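Local structure of putative phosphohistidine phosphatase SixA (Agrobacterium tumefaciens, 2RFL) at residues L14-A19 and F140-L145. The protein probably acts as a histidine phosphatase of branch 1, hydrolysing phosphoryl groups, perhaps from phosphohistidine. Numbering follows the deposited sequence.
Sequences LRHAKA and FPTSGL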
loop_
_atom_site.group_PDB
_atom_site.type_symbol
_atom_site.label_atom_id
_atom_site.label_comp_id
_atom_site.label_asym_id
_atom_site.label_seq_id
_atom_site.Cartn_x
_atom_site.Cartn_y
_atom_site.Cartn_z
ATOM N N LEU A 14 -0.462 -0.533 -0.925
ATOM C CA LEU A 14 -1.270 0.673 -1.041
ATOM C C LEU A 14 -0.420 1.915 -1.345
ATOM O O LEU A 14 0.425 2.353 -0.548
ATOM C CB LEU A 14 -2.123 0.903 0.253
ATOM C CG LEU A 14 -3.009 2.179 0.359
ATOM C CD1 LEU A 14 -4.082 2.293 -0.751
ATOM C CD2 LEU A 14 -3.669 2.384 1.739
ATOM N N ARG A 15 -0.665 2.512 -2.497
ATOM C CA ARG A 15 -0.043 3.780 -2.766
ATOM C C ARG A 15 -0.908 4.846 -2.114
ATOM O O ARG A 15 -2.125 4.710 -2.070
ATOM C CB ARG A 15 0.150 4.019 -4.250
ATOM C CG ARG A 15 0.950 5.300 -4.516
ATOM C CD ARG A 15 1.482 5.423 -5.917
ATOM N NE ARG A 15 1.960 6.771 -6.111
ATOM C CZ ARG A 15 1.877 7.427 -7.266
ATOM N NH1 ARG A 15 1.389 6.821 -8.346
ATOM N NH2 ARG A 15 2.297 8.684 -7.351
ATOM N N HIS A 16 -0.258 5.877 -1.571
ATOM C CA HIS A 16 -0.931 6.968 -0.912
ATOM C C HIS A 16 -1.854 7.630 -1.945
ATOM O O HIS A 16 -1.628 7.516 -3.160
ATOM C CB HIS A 16 0.079 7.977 -0.325
ATOM C CG HIS A 16 0.859 8.720 -1.367
ATOM N ND1 HIS A 16 0.337 9.788 -2.073
ATOM C CD2 HIS A 16 2.099 8.512 -1.869
ATOM C CE1 HIS A 16 1.227 10.210 -2.953
ATOM N NE2 HIS A 16 2.307 9.462 -2.840
ATOM N N ALA A 17 -2.905 8.277 -1.447
ATOM C CA ALA A 17 -3.868 8.969 -2.278
ATOM C C ALA A 17 -3.230 10.212 -2.905
ATOM O O ALA A 17 -2.077 10.557 -2.557
ATOM C CB ALA A 17 -5.104 9.328 -1.444
ATOM N N LYS A 18 -3.970 10.857 -3.824
ATOM C CA LYS A 18 -3.509 12.063 -4.539
ATOM C C LYS A 18 -3.185 13.212 -3.591
ATOM O O LYS A 18 -4.011 13.611 -2.754
ATOM C CB LYS A 18 -4.513 12.511 -5.624
ATOM C CG LYS A 18 -4.032 13.696 -6.513
ATOM C CD LYS A 18 -4.958 14.037 -7.674
ATOM C CE LYS A 18 -4.661 13.211 -8.934
ATOM N NZ LYS A 18 -3.201 13.031 -9.301
ATOM N N ALA A 19 -1.964 13.716 -3.737
ATOM C CA ALA A 19 -1.437 14.790 -2.924
ATOM C C ALA A 19 -1.471 16.086 -3.690
ATOM O O ALA A 19 -1.499 16.085 -4.911
ATOM C CB ALA A 19 -0.027 14.482 -2.492
ATOM N N PHE A 140 1.570 2.136 -11.248
ATOM C CA PHE A 140 0.915 1.910 -9.947
ATOM C C PHE A 140 0.320 3.242 -9.434
ATOM O O PHE A 140 1.059 4.118 -8.933
ATOM C CB PHE A 140 1.953 1.326 -8.981
ATOM C CG PHE A 140 1.388 0.642 -7.779
ATOM C CD1 PHE A 140 0.476 1.282 -6.938
ATOM C CD2 PHE A 140 1.817 -0.641 -7.445
ATOM C CE1 PHE A 140 -0.040 0.669 -5.792
ATOM C CE2 PHE A 140 1.315 -1.278 -6.304
ATOM C CZ PHE A 140 0.367 -0.599 -5.471
ATOM N N PRO A 141 -1.012 3.410 -9.585
ATOM C CA PRO A 141 -1.711 4.659 -9.305
ATOM C C PRO A 141 -1.868 4.996 -7.794
ATOM O O PRO A 141 -1.626 4.141 -6.926
ATOM C CB PRO A 141 -3.082 4.430 -9.972
ATOM C CG PRO A 141 -3.304 2.935 -9.899
ATOM C CD PRO A 141 -1.935 2.341 -10.041
ATOM N N THR A 142 -2.266 6.238 -7.508
ATOM C CA THR A 142 -2.503 6.689 -6.143
ATOM C C THR A 142 -3.725 6.047 -5.549
ATOM O O THR A 142 -4.759 5.972 -6.185
ATOM C CB THR A 142 -2.720 8.207 -6.026
ATOM O OG1 THR A 142 -3.809 8.623 -6.871
ATOM C CG2 THR A 142 -1.429 8.966 -6.313
ATOM N N SER A 143 -3.616 5.637 -4.299
ATOM C CA SER A 143 -4.630 4.775 -3.628
ATOM C C SER A 143 -4.987 3.494 -4.368
ATOM O O SER A 143 -6.100 2.987 -4.194
ATOM C CB SER A 143 -5.895 5.519 -3.230
ATOM O OG SER A 143 -6.550 4.715 -2.261
ATOM N N GLY A 144 -4.023 2.986 -5.168
ATOM C CA GLY A 144 -4.092 1.658 -5.803
ATOM C C GLY A 144 -3.731 0.587 -4.782
ATOM O O GLY A 144 -2.770 0.726 -4.039
ATOM N N LEU A 145 -4.528 -0.464 -4.705
ATOM C CA LEU A 145 -4.293 -1.555 -3.742
ATOM C C LEU A 145 -4.129 -2.939 -4.392
ATOM O O LEU A 145 -5.093 -3.534 -4.877
ATOM C CB LEU A 145 -5.407 -1.606 -2.711
ATOM C CG LEU A 145 -5.529 -2.779 -1.742
ATOM C CD1 LEU A 145 -4.504 -2.609 -0.600
ATOM C CD2 LEU A 145 -6.991 -2.900 -1.206
#
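In the histidine phosphatase fold the first strand ends in an Arg-His motif at the phosphate pocket, and Arg15-His16 of this SixA-like protein illustrates how a turn from far along the chain holds that motif in place. Arg15 reaches over the type II turn Pro141-Gly144 with CG anti to its backbone N (chi1 -174°) and the chain extended as far as NE. NH1 donates to Phe140 O at 2.8 Å; Phe140 O lies near the guanidinium plane, and NH1 in turn lies in the plane of that carbonyl, so the bond helps fix the rotation of the flat group. Thr142 CG2 lies over the centre of one guanidinium face. Nearer the backbone, Arg15 CB packs against Phe140 CE1 at 3.7 Å and lies 3.2 Å from Pro141 O, the carbonyl that also accepts the turn's own bond from Gly144 N. Beneath this side chain the backbones pair: Arg15 N donates to Gly144 O (3.2 Å, 160°) next to the antiparallel, non-hydrogen-bonded pair Leu14-Leu145, at the end of strand 10-15 and the start of strand 145-149, neighbours in the sheet. Ser143 N bifurcates, weakly to Arg15 O and along a straighter line to His16 O at 3.0 Å, approaching the latter from above the carbonyl plane. His16 sends its CB away from the loop and donates from ND1 to Ala17 O in the ring plane, a bond that helps set the ring's orientation; in relatives the other nitrogen, NE2, is the one phosphorylated. Farther out, Asn116 ND2 shares Phe140 O with the arginine, and Phe166 meets the Phe140 ring edge-to-face. Thr142 OG1 is hydrogen-bonded to Glu40 OE1, consistent with a rotation (chi1 56°) that sets CG2 beside the backbone N, 3.8 Å from Arg15 CZ.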